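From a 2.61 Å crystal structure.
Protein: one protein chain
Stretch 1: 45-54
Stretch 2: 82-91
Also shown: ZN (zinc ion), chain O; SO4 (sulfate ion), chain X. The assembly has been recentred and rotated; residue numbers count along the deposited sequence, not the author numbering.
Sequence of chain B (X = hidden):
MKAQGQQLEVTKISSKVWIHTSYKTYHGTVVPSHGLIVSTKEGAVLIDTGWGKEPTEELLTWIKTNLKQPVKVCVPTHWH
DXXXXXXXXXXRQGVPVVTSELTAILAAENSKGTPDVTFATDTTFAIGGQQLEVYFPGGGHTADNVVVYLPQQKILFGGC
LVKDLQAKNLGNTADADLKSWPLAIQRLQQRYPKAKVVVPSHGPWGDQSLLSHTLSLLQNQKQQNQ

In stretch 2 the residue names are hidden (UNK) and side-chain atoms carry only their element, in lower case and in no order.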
# COMPACT_ATOMS: atom_id res chain seq x y z
N VAL B 45 -6.56 -11.59 -15.16
CA VAL B 45 -5.63 -10.85 -15.99
C VAL B 45 -4.33 -10.68 -15.24
O VAL B 45 -4.32 -10.41 -14.03
CB VAL B 45 -6.18 -9.49 -16.43
CG1 VAL B 45 -5.07 -8.66 -17.03
CG2 VAL B 45 -7.28 -9.74 -17.40
N LEU B 46 -3.24 -10.85 -15.97
CA LEU B 46 -1.88 -10.79 -15.45
C LEU B 46 -1.24 -9.54 -16.02
O LEU B 46 -1.20 -9.36 -17.24
CB LEU B 46 -1.12 -12.04 -15.88
CG LEU B 46 -0.05 -12.51 -14.94
CD1 LEU B 46 -0.60 -12.40 -13.54
CD2 LEU B 46 0.24 -13.92 -15.33
N ILE B 47 -0.85 -8.63 -15.16
CA ILE B 47 -0.07 -7.47 -15.56
C ILE B 47 1.34 -7.70 -15.04
O ILE B 47 1.58 -7.60 -13.82
CB ILE B 47 -0.67 -6.15 -15.06
CG1 ILE B 47 -2.13 -6.04 -15.48
CG2 ILE B 47 0.13 -4.96 -15.61
CD1 ILE B 47 -2.34 -6.14 -16.93
N ASP B 48 2.26 -8.00 -15.96
CA ASP B 48 3.62 -8.44 -15.67
C ASP B 48 3.68 -9.91 -15.30
O ASP B 48 2.77 -10.45 -14.66
CB ASP B 48 4.25 -7.63 -14.55
CG ASP B 48 4.77 -6.31 -15.02
OD1 ASP B 48 5.26 -5.53 -14.17
OD2 ASP B 48 4.67 -6.04 -16.25
N THR B 49 4.76 -10.57 -15.73
CA THR B 49 5.08 -11.91 -15.30
C THR B 49 5.90 -11.80 -14.01
O THR B 49 6.30 -10.72 -13.60
CB THR B 49 5.88 -12.62 -16.39
OG1 THR B 49 7.08 -11.87 -16.65
CG2 THR B 49 5.07 -12.75 -17.67
N GLY B 50 6.19 -12.93 -13.40
CA GLY B 50 7.17 -12.92 -12.34
C GLY B 50 8.52 -12.47 -12.87
O GLY B 50 8.76 -12.29 -14.06
N TRP B 51 9.43 -12.29 -11.94
CA TRP B 51 10.79 -11.91 -12.28
C TRP B 51 11.53 -13.18 -12.68
O TRP B 51 12.43 -13.67 -12.00
CB TRP B 51 11.42 -11.22 -11.08
CG TRP B 51 12.56 -10.46 -11.40
CD1 TRP B 51 13.22 -10.46 -12.58
CD2 TRP B 51 13.25 -9.55 -10.55
NE1 TRP B 51 14.29 -9.60 -12.52
CE2 TRP B 51 14.32 -9.02 -11.28
CE3 TRP B 51 13.05 -9.12 -9.23
CZ2 TRP B 51 15.21 -8.10 -10.75
CZ3 TRP B 51 13.93 -8.20 -8.70
CH2 TRP B 51 15.00 -7.71 -9.45
N GLY B 52 11.09 -13.76 -13.79
CA GLY B 52 11.67 -14.98 -14.32
C GLY B 52 10.72 -16.16 -14.17
O GLY B 52 9.62 -16.06 -13.61
N LYS B 53 11.21 -17.30 -14.64
CA LYS B 53 10.42 -18.53 -14.74
C LYS B 53 9.93 -19.00 -13.37
O LYS B 53 8.74 -19.31 -13.20
CB LYS B 53 11.26 -19.62 -15.40
CG LYS B 53 10.64 -21.02 -15.49
CD LYS B 53 11.64 -22.04 -16.14
CE LYS B 53 13.11 -21.61 -15.87
NZ LYS B 53 14.20 -22.57 -16.26
N GLU B 54 10.84 -19.11 -12.40
CA GLU B 54 10.47 -19.71 -11.13
C GLU B 54 9.44 -18.88 -10.35
O GLU B 54 8.47 -19.44 -9.83
CB GLU B 54 11.71 -19.95 -10.27
CG GLU B 54 11.37 -20.70 -9.01
CD GLU B 54 10.89 -22.11 -9.31
OE1 GLU B 54 11.69 -22.92 -9.82
OE2 GLU B 54 9.69 -22.38 -9.07
N UNK B 82 12.42 -8.38 -15.55
CA UNK B 82 11.62 -8.22 -14.33
C UNK B 82 10.14 -8.05 -14.63
O UNK B 82 9.32 -8.42 -13.79
c UNK B 82 11.91 -5.66 -14.05
o UNK B 82 11.91 -5.49 -15.29
o UNK B 82 11.76 -4.70 -13.28
c UNK B 82 12.16 -7.06 -13.46
N UNK B 83 9.76 -7.56 -15.81
CA UNK B 83 8.35 -7.48 -16.18
C UNK B 83 7.94 -8.50 -17.24
O UNK B 83 6.73 -8.65 -17.47
n UNK B 83 7.38 -5.39 -12.07
c UNK B 83 8.12 -5.50 -13.37
c UNK B 83 7.65 -4.62 -14.54
c UNK B 83 7.99 -6.07 -16.69
c UNK B 83 8.51 -4.91 -15.79
N UNK B 84 8.88 -9.24 -17.85
CA UNK B 84 8.52 -10.12 -18.96
C UNK B 84 9.29 -11.44 -19.01
O UNK B 84 8.95 -12.29 -19.84
c UNK B 84 8.87 -10.08 -21.61
c UNK B 84 8.74 -9.36 -20.28
c UNK B 84 9.73 -9.24 -22.52
c UNK B 84 7.49 -10.34 -22.21
N UNK B 85 10.26 -11.67 -18.11
CA UNK B 85 11.08 -12.86 -18.11
C UNK B 85 10.37 -14.15 -17.75
O UNK B 85 10.99 -15.21 -17.75
N UNK B 86 9.08 -14.08 -17.42
CA UNK B 86 8.33 -15.29 -17.17
C UNK B 86 7.35 -15.57 -18.29
O UNK B 86 6.43 -16.38 -18.13
N UNK B 87 7.54 -14.90 -19.44
CA UNK B 87 6.64 -15.05 -20.58
C UNK B 87 6.63 -16.49 -21.11
O UNK B 87 5.56 -17.06 -21.37
c UNK B 87 8.58 -12.95 -24.25
c UNK B 87 6.48 -14.41 -23.07
c UNK B 87 7.04 -14.09 -21.70
s UNK B 87 6.79 -13.10 -24.29
N UNK B 88 7.81 -17.05 -21.34
CA UNK B 88 7.89 -18.45 -21.77
C UNK B 88 7.11 -19.35 -20.81
O UNK B 88 6.38 -20.25 -21.25
o UNK B 88 12.08 -18.19 -21.48
o UNK B 88 12.32 -17.21 -23.44
c UNK B 88 10.11 -17.96 -22.88
c UNK B 88 11.61 -17.78 -22.57
c UNK B 88 9.36 -18.86 -21.88
N UNK B 89 7.27 -19.15 -19.50
CA UNK B 89 6.50 -19.93 -18.54
C UNK B 89 5.00 -19.72 -18.72
O UNK B 89 4.20 -20.65 -18.60
c UNK B 89 6.94 -19.56 -17.13
N UNK B 90 4.59 -18.48 -19.01
CA UNK B 90 3.18 -18.18 -19.22
C UNK B 90 2.67 -18.85 -20.49
O UNK B 90 1.60 -19.48 -20.50
c UNK B 90 1.65 -16.27 -19.86
c UNK B 90 3.13 -16.08 -17.86
c UNK B 90 2.97 -16.65 -19.24
N UNK B 91 3.43 -18.75 -21.58
CA UNK B 91 2.99 -19.24 -22.88
C UNK B 91 2.97 -20.77 -22.92
O UNK B 91 2.15 -21.37 -23.64
c UNK B 91 4.66 -16.77 -25.37
n UNK B 91 4.23 -15.86 -26.23
c UNK B 91 3.66 -17.28 -24.34
o UNK B 91 5.80 -17.22 -25.40
c UNK B 91 3.92 -18.71 -23.95
ZN ZN O . 12.58 -2.61 -13.19
S SO4 X . 15.97 -5.59 -14.82
O1 SO4 X . 14.84 -4.65 -14.76
O2 SO4 X . 16.76 -5.41 -13.59
O3 SO4 X . 16.76 -5.31 -16.01
O4 SO4 X . 15.52 -6.98 -14.94
O HOH W 1 13.98 -0.84 -12.69

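Position 82 carries two side-chain carbons, the second bearing two oxygens. One of these oxygens lies 2.2 Å from ZN of the zinc ion, and the first carbon, CB, sits 3.6 Å from the centroid of the five-membered ring of Trp51, over its face. A short carboxylate is the reading, Asp82: OD2 binds the metal, while the CB hydrogens pack on the indole. Its backbone N also makes a weak hydrogen bond, 3.5 Å, to O4 of the sulfate.

Position 83 has four carbons in a row ending in nitrogen, the pattern of Lys83. NZ lies 3.0 Å from OD1 of Asp48, a salt bridge that gives the buried carboxylate an opposite charge, although both atoms are crowded in the model and the exact distance deserves caution. The backbone contributes as well: N of Thr49 donates to O of Lys83 over 3.3 Å, nearly straight at 165°.

Position 84 shows four carbons forked at the second, which identifies Leu84. Its CA-to-CB bond points away from stretch 1, so the branched, apolar group is buried on another side, and it is the main chain that meets Thr49, with CA 3.2 Å from OG1.

Position 85 has no side-chain atoms and is Gly85. Its O accepts a CA-H...O contact from CA of Gly52 at 3.5 Å, a close approach of two backbones, each without a side chain. A CB here would lie about 3.7 Å from CA of Gly52.

Position 86 is bare too, and here the need is stricter. An ideal CB would point toward stretch 1 and come within 3.1 Å of both O of Gly52 and CB of Thr49, so Gly86 fits where a side chain would be tight. Its N donates to OG1 of Thr49 at 3.1 Å, and the residue is the N-cap of the following helix.

Position 87 bears two carbons, a sulfur and a final carbon, unbranched: Met87. The side chain starts away from stretch 1, and its apolar character suits a buried place; N of Met87 closes a type I turn by bonding to O of Leu84 at 3.0 Å.

Position 88 has three carbons, the third with two oxygens, making it Glu88. It is exposed and touches nothing on stretch 1, a setting that suits a charged group.

Position 89 has a single carbon, Ala89, pointing toward stretch 1; its CB lies 4.3 Å from CG of Lys53, and so small a group suits a buried helix face.

Position 90 has one carbon carrying two more, Val90. Its CG2 reaches CG2 of Thr49 at 3.9 Å and CD2 of Leu46 at 4.4 Å, a compact apolar fit.

Position 91, three carbons ending in one oxygen and one nitrogen, is Gln91, beyond reach of stretch 1; its polar amide suits a partly exposed site and bonds elsewhere in the structure.

The contact centres on Thr49, whose N and OG1 engage the backbone at Lys83 and Gly86 while OG1 donates to O of Gly50. Glycines permit close backbone packing, Val90 adds apolar contacts, and Asp82 joins the Trp51 face to the zinc site.

Stretch 2 (82-91) DKLGGMEAVQ
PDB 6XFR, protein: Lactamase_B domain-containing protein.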